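Local atomic coordinates of maltose-binding protein MalE1 (Thermotoga maritima, PDB entry 6DTU), a protein that binds maltotetraose and probably serves as the solute-binding component that delivers maltose and related sugars for uptake. Residues 44-49 with 67-72; 56-61 with 264-269; 95-100 with 333-338. All blocks are in the same frame, centred on the assembly; numbering follows the deposited sequence.

Interaction 1 (44-49 with 67-72); sequences SKFLTA and GELAVN
Leu-47 reaches across from helix 39-49 and overlaps three side chains of the 67-72 segment. Its CG stands anti to its carbonyl carbon (chi1 -73°), beside the backbone N, and chi2 (164°) sets where the two methyls lie. The methyls divide the work. Leu-47 CD2 meets Leu-69 CD2 at 3.8 Å. Leu-47 CD2 also touches the amide end of Asn-72, with Asn-72 ND2 3.8 Å away. Leu-47 CD1 lies 3.6 Å from Glu-68 OE2, where the two side chains cross at about a right angle.

Glu-68 is extended, with its CG anti to the backbone N. Its CB is directed toward helix 39-49, and its carboxylate ends beside the Leu-47 methyls. The other oxygen, OE1, forms a salt bridge with Lys-43, one turn earlier than Leu-47. The carboxylate thus has a charged partner on helix 39-49 itself.

Phe-46 adds a second apolar contact. Its ring meets Leu-69 edge-on, with Phe-46 CD2 4.1 Å from Leu-69 CD2, near the ring plane. One methyl of Leu-69 thus serves both Phe-46 and Leu-47.

The short helix segments run nearly parallel, 7° apart, but their axes come no closer than 11.8 Å. Side chains alone bridge that distance. Phe-46 and Leu-69 both lie on Ile-59 of strand 58-62, and Phe-46 also touches Trp-8 of strand 4-9. The two helices thus sit side by side against one face of the sheet.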
loop_
_atom_site.group_PDB
_atom_site.type_symbol
_atom_site.label_atom_id
_atom_site.label_comp_id
_atom_site.label_asym_id
_atom_site.label_seq_id
_atom_site.Cartn_x
_atom_site.Cartn_y
_atom_site.Cartn_z
ATOM N N SER A 44 3.254 14.142 3.389
ATOM C CA SER A 44 3.365 15.544 2.997
ATOM C C SER A 44 3.082 16.473 4.173
ATOM O O SER A 44 3.810 17.459 4.372
ATOM C CB SER A 44 2.455 15.832 1.797
ATOM O OG SER A 44 1.130 15.390 2.058
ATOM N N LYS A 45 2.072 16.144 4.990
ATOM C CA LYS A 45 1.823 16.911 6.203
ATOM C C LYS A 45 3.012 16.831 7.150
ATOM O O LYS A 45 3.363 17.821 7.804
ATOM C CB LYS A 45 0.546 16.419 6.882
ATOM C CG LYS A 45 0.043 17.289 8.034
ATOM C CD LYS A 45 -1.102 16.615 8.779
ATOM C CE LYS A 45 -1.661 17.514 9.887
ATOM N NZ LYS A 45 -2.401 18.678 9.355
ATOM N N PHE A 46 3.640 15.651 7.251
ATOM C CA PHE A 46 4.762 15.488 8.167
ATOM C C PHE A 46 5.988 16.255 7.676
ATOM O O PHE A 46 6.692 16.886 8.466
ATOM C CB PHE A 46 5.047 13.994 8.327
ATOM C CG PHE A 46 6.008 13.684 9.420
ATOM C CD1 PHE A 46 5.619 13.785 10.748
ATOM C CD2 PHE A 46 7.297 13.257 9.125
ATOM C CE1 PHE A 46 6.493 13.492 11.765
ATOM C CE2 PHE A 46 8.176 12.970 10.152
ATOM C CZ PHE A 46 7.764 13.081 11.469
ATOM N N LEU A 47 6.239 16.230 6.370
ATOM C CA LEU A 47 7.341 17.021 5.825
ATOM C C LEU A 47 7.160 18.495 6.144
ATOM O O LEU A 47 8.135 19.206 6.405
ATOM C CB LEU A 47 7.422 16.814 4.310
ATOM C CG LEU A 47 7.959 15.459 3.847
ATOM C CD1 LEU A 47 7.631 15.231 2.360
ATOM C CD2 LEU A 47 9.429 15.431 4.060
ATOM N N THR A 48 5.923 18.973 6.115
ATOM C CA THR A 48 5.667 20.376 6.413
ATOM C C THR A 48 5.714 20.639 7.918
ATOM O O THR A 48 6.355 21.595 8.367
ATOM C CB THR A 48 4.290 20.778 5.871
ATOM O OG1 THR A 48 4.259 20.636 4.445
ATOM C CG2 THR A 48 3.983 22.230 6.227
ATOM N N ALA A 49 5.044 19.803 8.714
ATOM C CA ALA A 49 4.841 20.118 10.122
ATOM C C ALA A 49 6.029 19.735 11.007
ATOM O O ALA A 49 6.276 20.386 12.028
ATOM C CB ALA A 49 3.569 19.439 10.639
ATOM N N GLY A 67 13.410 6.174 3.333
ATOM C CA GLY A 67 14.628 6.831 2.874
ATOM C C GLY A 67 14.527 8.346 2.840
ATOM O O GLY A 67 15.407 9.050 3.340
ATOM N N GLU A 68 13.446 8.871 2.258
ATOM C CA GLU A 68 13.258 10.319 2.229
ATOM C C GLU A 68 13.227 10.901 3.643
ATOM O O GLU A 68 13.886 11.906 3.926
ATOM C CB GLU A 68 11.983 10.659 1.460
ATOM C CG GLU A 68 11.688 12.154 1.401
ATOM C CD GLU A 68 10.368 12.481 0.745
ATOM O OE1 GLU A 68 9.519 11.577 0.573
ATOM O OE2 GLU A 68 10.163 13.665 0.413
ATOM N N LEU A 69 12.443 10.299 4.544
ATOM C CA LEU A 69 12.343 10.861 5.883
ATOM C C LEU A 69 13.648 10.722 6.668
ATOM O O LEU A 69 13.985 11.608 7.460
ATOM C CB LEU A 69 11.156 10.259 6.623
ATOM C CG LEU A 69 9.805 10.572 5.989
ATOM C CD1 LEU A 69 8.693 9.886 6.767
ATOM C CD2 LEU A 69 9.519 12.071 5.865
ATOM N N ALA A 70 14.401 9.642 6.448
ATOM C CA ALA A 70 15.643 9.439 7.193
ATOM C C ALA A 70 16.727 10.405 6.740
ATOM O O ALA A 70 17.437 10.983 7.572
ATOM C CB ALA A 70 16.108 7.991 7.050
ATOM N N VAL A 71 16.885 10.583 5.425
ATOM C CA VAL A 71 17.946 11.460 4.933
ATOM C C VAL A 71 17.640 12.916 5.248
ATOM O O VAL A 71 18.561 13.735 5.362
ATOM C CB VAL A 71 18.220 11.262 3.432
ATOM C CG1 VAL A 71 18.533 9.812 3.133
ATOM C CG2 VAL A 71 17.074 11.770 2.607
ATOM N N ASN A 72 16.361 13.272 5.367
ATOM C CA ASN A 72 15.970 14.614 5.783
ATOM C C ASN A 72 16.055 14.796 7.295
ATOM O O ASN A 72 15.751 15.888 7.788
ATOM C CB ASN A 72 14.533 14.934 5.339
ATOM C CG ASN A 72 14.346 14.937 3.820
ATOM O OD1 ASN A 72 15.302 14.987 3.050
ATOM N ND2 ASN A 72 13.085 14.880 3.391
#

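Interaction 2 (56-61 with 264-269)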
loop_
_atom_site.group_PDB
_atom_site.type_symbol
_atom_site.label_atom_id
_atom_site.label_comp_id
_atom_site.label_asym_id
_atom_site.label_seq_id
_atom_site.Cartn_x
_atom_site.Cartn_y
_atom_site.Cartn_z
ATOM N N ALA A 56 3.305 15.020 14.463
ATOM C CA ALA A 56 2.961 14.002 15.454
ATOM C C ALA A 56 4.229 13.357 16.003
ATOM O O ALA A 56 5.287 13.366 15.365
ATOM C CB ALA A 56 2.121 12.905 14.797
ATOM N N ASP A 57 4.125 12.805 17.215
ATOM C CA ASP A 57 5.269 12.082 17.768
ATOM C C ASP A 57 5.517 10.772 17.042
ATOM O O ASP A 57 6.662 10.316 16.981
ATOM C CB ASP A 57 5.045 11.825 19.250
ATOM C CG ASP A 57 4.706 13.105 19.999
ATOM O OD1 ASP A 57 5.622 13.915 20.238
ATOM O OD2 ASP A 57 3.516 13.340 20.333
ATOM N N ILE A 58 4.457 10.139 16.543
ATOM C CA ILE A 58 4.530 8.854 15.857
ATOM C C ILE A 58 3.653 8.936 14.621
ATOM O O ILE A 58 2.526 9.440 14.694
ATOM C CB ILE A 58 4.007 7.753 16.797
ATOM C CG1 ILE A 58 4.931 7.589 18.015
ATOM C CG2 ILE A 58 3.815 6.437 16.073
ATOM C CD1 ILE A 58 4.334 6.685 19.106
ATOM N N ILE A 59 4.153 8.456 13.482
ATOM C CA ILE A 59 3.343 8.358 12.275
ATOM C C ILE A 59 3.279 6.897 11.855
ATOM O O ILE A 59 4.225 6.128 12.046
ATOM C CB ILE A 59 3.809 9.290 11.116
ATOM C CG1 ILE A 59 5.232 8.924 10.663
ATOM C CG2 ILE A 59 3.672 10.748 11.523
ATOM C CD1 ILE A 59 5.690 9.671 9.416
ATOM N N VAL A 60 2.151 6.519 11.271
ATOM C CA VAL A 60 1.933 5.159 10.798
ATOM C C VAL A 60 1.823 5.214 9.283
ATOM O O VAL A 60 1.022 5.982 8.745
ATOM C CB VAL A 60 0.672 4.541 11.428
ATOM C CG1 VAL A 60 0.501 3.110 10.957
ATOM C CG2 VAL A 60 0.695 4.646 12.968
ATOM N N GLY A 61 2.588 4.385 8.590
ATOM C CA GLY A 61 2.512 4.421 7.144
ATOM C C GLY A 61 3.440 3.434 6.494
ATOM O O GLY A 61 3.868 2.462 7.110
ATOM N N GLN A 264 3.832 -1.886 6.333
ATOM C CA GLN A 264 3.247 -0.809 7.131
ATOM C C GLN A 264 3.860 -0.867 8.521
ATOM O O GLN A 264 4.114 -1.959 9.042
ATOM C CB GLN A 264 1.727 -0.995 7.256
ATOM C CG GLN A 264 0.952 -0.885 5.946
ATOM C CD GLN A 264 0.760 0.551 5.515
ATOM O OE1 GLN A 264 0.651 1.460 6.344
ATOM N NE2 GLN A 264 0.701 0.769 4.209
ATOM N N GLY A 265 4.139 0.300 9.102
ATOM C CA GLY A 265 4.826 0.354 10.378
ATOM C C GLY A 265 4.723 1.706 11.051
ATOM O O GLY A 265 4.143 2.659 10.530
ATOM N N PHE A 266 5.308 1.755 12.238
ATOM C CA PHE A 266 5.276 2.911 13.120
ATOM C C PHE A 266 6.639 3.588 13.088
ATOM O O PHE A 266 7.661 2.947 13.361
ATOM C CB PHE A 266 4.985 2.452 14.553
ATOM C CG PHE A 266 3.634 1.790 14.742
ATOM C CD1 PHE A 266 2.553 2.528 15.231
ATOM C CD2 PHE A 266 3.439 0.438 14.451
ATOM C CE1 PHE A 266 1.279 1.933 15.415
ATOM C CE2 PHE A 266 2.164 -0.162 14.623
ATOM C CZ PHE A 266 1.090 0.591 15.107
ATOM N N MET A 267 6.647 4.891 12.806
ATOM C CA MET A 267 7.867 5.686 12.742
ATOM C C MET A 267 7.795 6.799 13.775
ATOM O O MET A 267 6.716 7.297 14.072
ATOM C CB MET A 267 8.035 6.280 11.369
ATOM C CG MET A 267 8.365 5.222 10.347
ATOM S SD MET A 267 7.946 5.696 8.670
ATOM C CE MET A 267 6.175 5.386 8.622
ATOM N N VAL A 268 8.948 7.195 14.319
ATOM C CA VAL A 268 9.039 8.177 15.399
ATOM C C VAL A 268 9.598 9.486 14.846
ATOM O O VAL A 268 10.575 9.482 14.092
ATOM C CB VAL A 268 9.902 7.652 16.562
ATOM C CG1 VAL A 268 10.090 8.745 17.631
ATOM C CG2 VAL A 268 9.260 6.417 17.167
ATOM N N ASN A 269 8.968 10.600 15.220
ATOM C CA ASN A 269 9.401 11.929 14.792
ATOM C C ASN A 269 10.711 12.290 15.491
ATOM O O ASN A 269 10.738 12.464 16.715
ATOM C CB ASN A 269 8.316 12.910 15.213
ATOM C CG ASN A 269 8.580 14.351 14.786
ATOM O OD1 ASN A 269 9.627 14.700 14.248
ATOM N ND2 ASN A 269 7.601 15.202 15.037
#
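Strands 58-62 and 260-268 pair antiparallel in the main sheet of one lobe of this periplasmic binding protein fold. Side chains alternate between the two faces. On one face Val-60 and Phe-266, a non-hydrogen-bonded pair, lie side by side and point the same way. Val-60 CG2 sits 3.6 Å from Phe-266 CD1. Ile-58 crosses the same ring obliquely and brings CG2 to its edge. Helix 275-286 covers this face.

On the other face Ile-59 and Met-267 form a hydrogen-bonded pair. They cross obliquely, with Ile-59 CG1 3.9 Å from Met-267 CB. Met-267 then bends at chi3 (-80°), and Met-267 CE comes over the backbone of Gly-61, 3.7 Å from Gly-61 N. Gln-264 touches the bound sugar, and its NE2 is hydrogen-bonded to Glu-109.

Asn-269 extends the pairing past Ile-58. With CG anti to the backbone N, Asn-269 ND2 donates to Ala-56 O at 3.0 Å, from above the carbonyl plane. Asn-269 OD1 accepts from Lys-271 N. An alanine here would lose both amide bonds and would probably loosen the hold on the loop at Ala-56, although the backbone bond could remain. In that bond Asn-269 N donates almost straight (178°) to Asp-57 O.

Interaction 3 (95-100 with 333-338)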
loop_
_atom_site.group_PDB
_atom_site.type_symbol
_atom_site.label_atom_id
_atom_site.label_comp_id
_atom_site.label_asym_id
_atom_site.label_seq_id
_atom_site.Cartn_x
_atom_site.Cartn_y
_atom_site.Cartn_z
ATOM N N PHE A 95 12.012 -1.268 6.656
ATOM C CA PHE A 95 12.006 -0.053 7.460
ATOM C C PHE A 95 13.398 0.389 7.881
ATOM O O PHE A 95 13.533 1.224 8.786
ATOM C CB PHE A 95 11.085 -0.223 8.662
ATOM C CG PHE A 95 9.686 0.167 8.344
ATOM C CD1 PHE A 95 9.309 1.494 8.425
ATOM C CD2 PHE A 95 8.755 -0.782 7.950
ATOM C CE1 PHE A 95 8.028 1.885 8.110
ATOM C CE2 PHE A 95 7.446 -0.407 7.610
ATOM C CZ PHE A 95 7.086 0.943 7.695
ATOM N N SER A 96 14.423 -0.126 7.221
ATOM C CA SER A 96 15.802 0.216 7.511
ATOM C C SER A 96 16.432 0.992 6.364
ATOM O O SER A 96 16.085 0.790 5.199
ATOM C CB SER A 96 16.590 -1.058 7.782
ATOM O OG SER A 96 16.084 -1.686 8.962
ATOM N N TYR A 97 17.349 1.896 6.707
ATOM C CA TYR A 97 18.027 2.693 5.688
ATOM C C TYR A 97 19.366 3.162 6.245
ATOM O O TYR A 97 19.446 3.571 7.406
ATOM C CB TYR A 97 17.173 3.902 5.278
ATOM C CG TYR A 97 17.785 4.718 4.155
ATOM C CD1 TYR A 97 17.558 4.385 2.823
ATOM C CD2 TYR A 97 18.627 5.793 4.428
ATOM C CE1 TYR A 97 18.125 5.119 1.796
ATOM C CE2 TYR A 97 19.199 6.517 3.415
ATOM C CZ TYR A 97 18.950 6.188 2.109
ATOM O OH TYR A 97 19.540 6.930 1.118
ATOM N N GLY A 98 20.413 3.080 5.415
ATOM C CA GLY A 98 21.745 3.508 5.825
ATOM C C GLY A 98 22.268 2.822 7.069
ATOM O O GLY A 98 23.004 3.434 7.855
ATOM N N GLY A 99 21.899 1.560 7.276
ATOM C CA GLY A 99 22.369 0.775 8.398
ATOM C C GLY A 99 21.556 0.861 9.672
ATOM O O GLY A 99 21.897 0.182 10.648
ATOM N N LYS A 100 20.502 1.666 9.713
ATOM C CA LYS A 100 19.731 1.849 10.934
ATOM C C LYS A 100 18.267 1.508 10.697
ATOM O O LYS A 100 17.754 1.650 9.591
ATOM C CB LYS A 100 19.819 3.291 11.422
ATOM C CG LYS A 100 21.251 3.752 11.736
ATOM C CD LYS A 100 21.281 5.196 12.194
ATOM C CE LYS A 100 22.701 5.664 12.430
ATOM N NZ LYS A 100 22.747 6.979 13.127
ATOM N N ASN A 333 12.547 1.932 -0.983
ATOM C CA ASN A 333 12.466 2.905 0.094
ATOM C C ASN A 333 13.499 4.013 -0.050
ATOM O O ASN A 333 13.627 4.844 0.848
ATOM C CB ASN A 333 12.494 2.257 1.489
ATOM C CG ASN A 333 13.883 1.832 1.944
ATOM O OD1 ASN A 333 14.873 1.951 1.224
ATOM N ND2 ASN A 333 13.961 1.344 3.177
ATOM N N VAL A 334 14.203 4.064 -1.177
ATOM C CA VAL A 334 15.251 5.064 -1.391
ATOM C C VAL A 334 14.623 6.451 -1.464
ATOM O O VAL A 334 13.435 6.562 -1.794
ATOM C CB VAL A 334 16.085 4.704 -2.629
ATOM C CG1 VAL A 334 16.770 3.377 -2.392
ATOM C CG2 VAL A 334 15.221 4.673 -3.891
ATOM N N PRO A 335 15.348 7.530 -1.146
ATOM C CA PRO A 335 14.722 8.864 -1.202
ATOM C C PRO A 335 14.163 9.202 -2.561
ATOM O O PRO A 335 13.214 9.986 -2.651
ATOM C CB PRO A 335 15.859 9.825 -0.824
ATOM C CG PRO A 335 16.843 8.982 -0.112
ATOM C CD PRO A 335 16.731 7.586 -0.653
ATOM N N GLN A 336 14.747 8.640 -3.617
ATOM C CA GLN A 336 14.355 8.918 -4.989
ATOM C C GLN A 336 12.971 8.392 -5.352
ATOM O O GLN A 336 12.468 8.715 -6.432
ATOM C CB GLN A 336 15.413 8.381 -5.967
ATOM C CG GLN A 336 16.762 9.101 -5.897
ATOM C CD GLN A 336 17.678 8.561 -4.817
ATOM O OE1 GLN A 336 17.370 7.566 -4.145
ATOM N NE2 GLN A 336 18.816 9.220 -4.633
ATOM N N MET A 337 12.354 7.560 -4.516
ATOM C CA MET A 337 11.003 7.114 -4.837
ATOM C C MET A 337 10.013 8.269 -4.784
ATOM O O MET A 337 8.951 8.193 -5.404
ATOM C CB MET A 337 10.584 6.000 -3.878
ATOM C CG MET A 337 9.354 5.201 -4.316
ATOM S SD MET A 337 9.670 4.374 -5.896
ATOM C CE MET A 337 8.002 3.904 -6.349
ATOM N N ALA A 338 10.311 9.319 -4.009
ATOM C CA ALA A 338 9.391 10.448 -3.913
ATOM C C ALA A 338 9.166 11.094 -5.277
ATOM O O ALA A 338 8.104 11.664 -5.532
ATOM C CB ALA A 338 9.930 11.486 -2.922
#
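One hydrogen bond joins the two segments. Asn-333 ND2 donates to Ser-96 O at 3.0 Å, with an N-H...O angle of 149°. The acceptor lies in the amide plane of Asn-333. The donor, however, approaches from above the plane of the Ser-96 carbonyl. Asn-333 holds its CG in the crowded position between its own backbone N and carbonyl carbon (chi1 78°), and its ND2 is directed at the other segment. ND2 also bonds to Ala-94 O, so two backbone carbonyls grip this nitrogen and would probably resist rotation of the amide. These bonds tie the loop after strand 329-330 to the end of helix 89-94 and the start of strand 96-97.

That strand is one arm of a beta hairpin. Its turn is a type I' beta turn from Tyr-97 to Lys-100, with Gly-98 and Gly-99 in the two central positions. Both glycines have positive phi, and at Gly-99 a side chain would jam against the preceding carbonyl O.

The van der Waals contacts belong mainly to Tyr-97. Its CG is anti to the backbone N, and the ring reaches Pro-335, which it crosses at about a right angle. The apolar touch is Tyr-97 CE1 to Pro-335 CD, at 3.7 Å. Tyr-97 OH comes to 3.4 Å from Pro-335 CD.

The amide oxygen also lies at the ring edge. Asn-333 OD1 sits in the ring plane, 4.0 Å from Tyr-97 CD1, while the amide and ring planes are turned 64° apart. Val-71 of helix 66-71 packs against both Tyr-97 and Pro-335.

From the N terminus, helix 39-49 comes first, then strand 58-62 and helix 66-71. Interaction 1 closes this short loop, with 17 residues between its segments. Interaction 2 starts inside that loop, at residues 56-61, and closes only at 264-269, so the two cross. Interaction 3 opens after interaction 1 has closed. It crosses interaction 2, because 95-100 falls between 56-61 and 264-269, and 333-338 follows both. Interactions 2 and 3 thus bring distant chain parts back to one sheet. All three touch. Phe-46 packs on Asn-269, Glu-68 on Ala-338, and Phe-95 on Gly-265. Together they tie two helices, the sheet and the loop before helix 341-352.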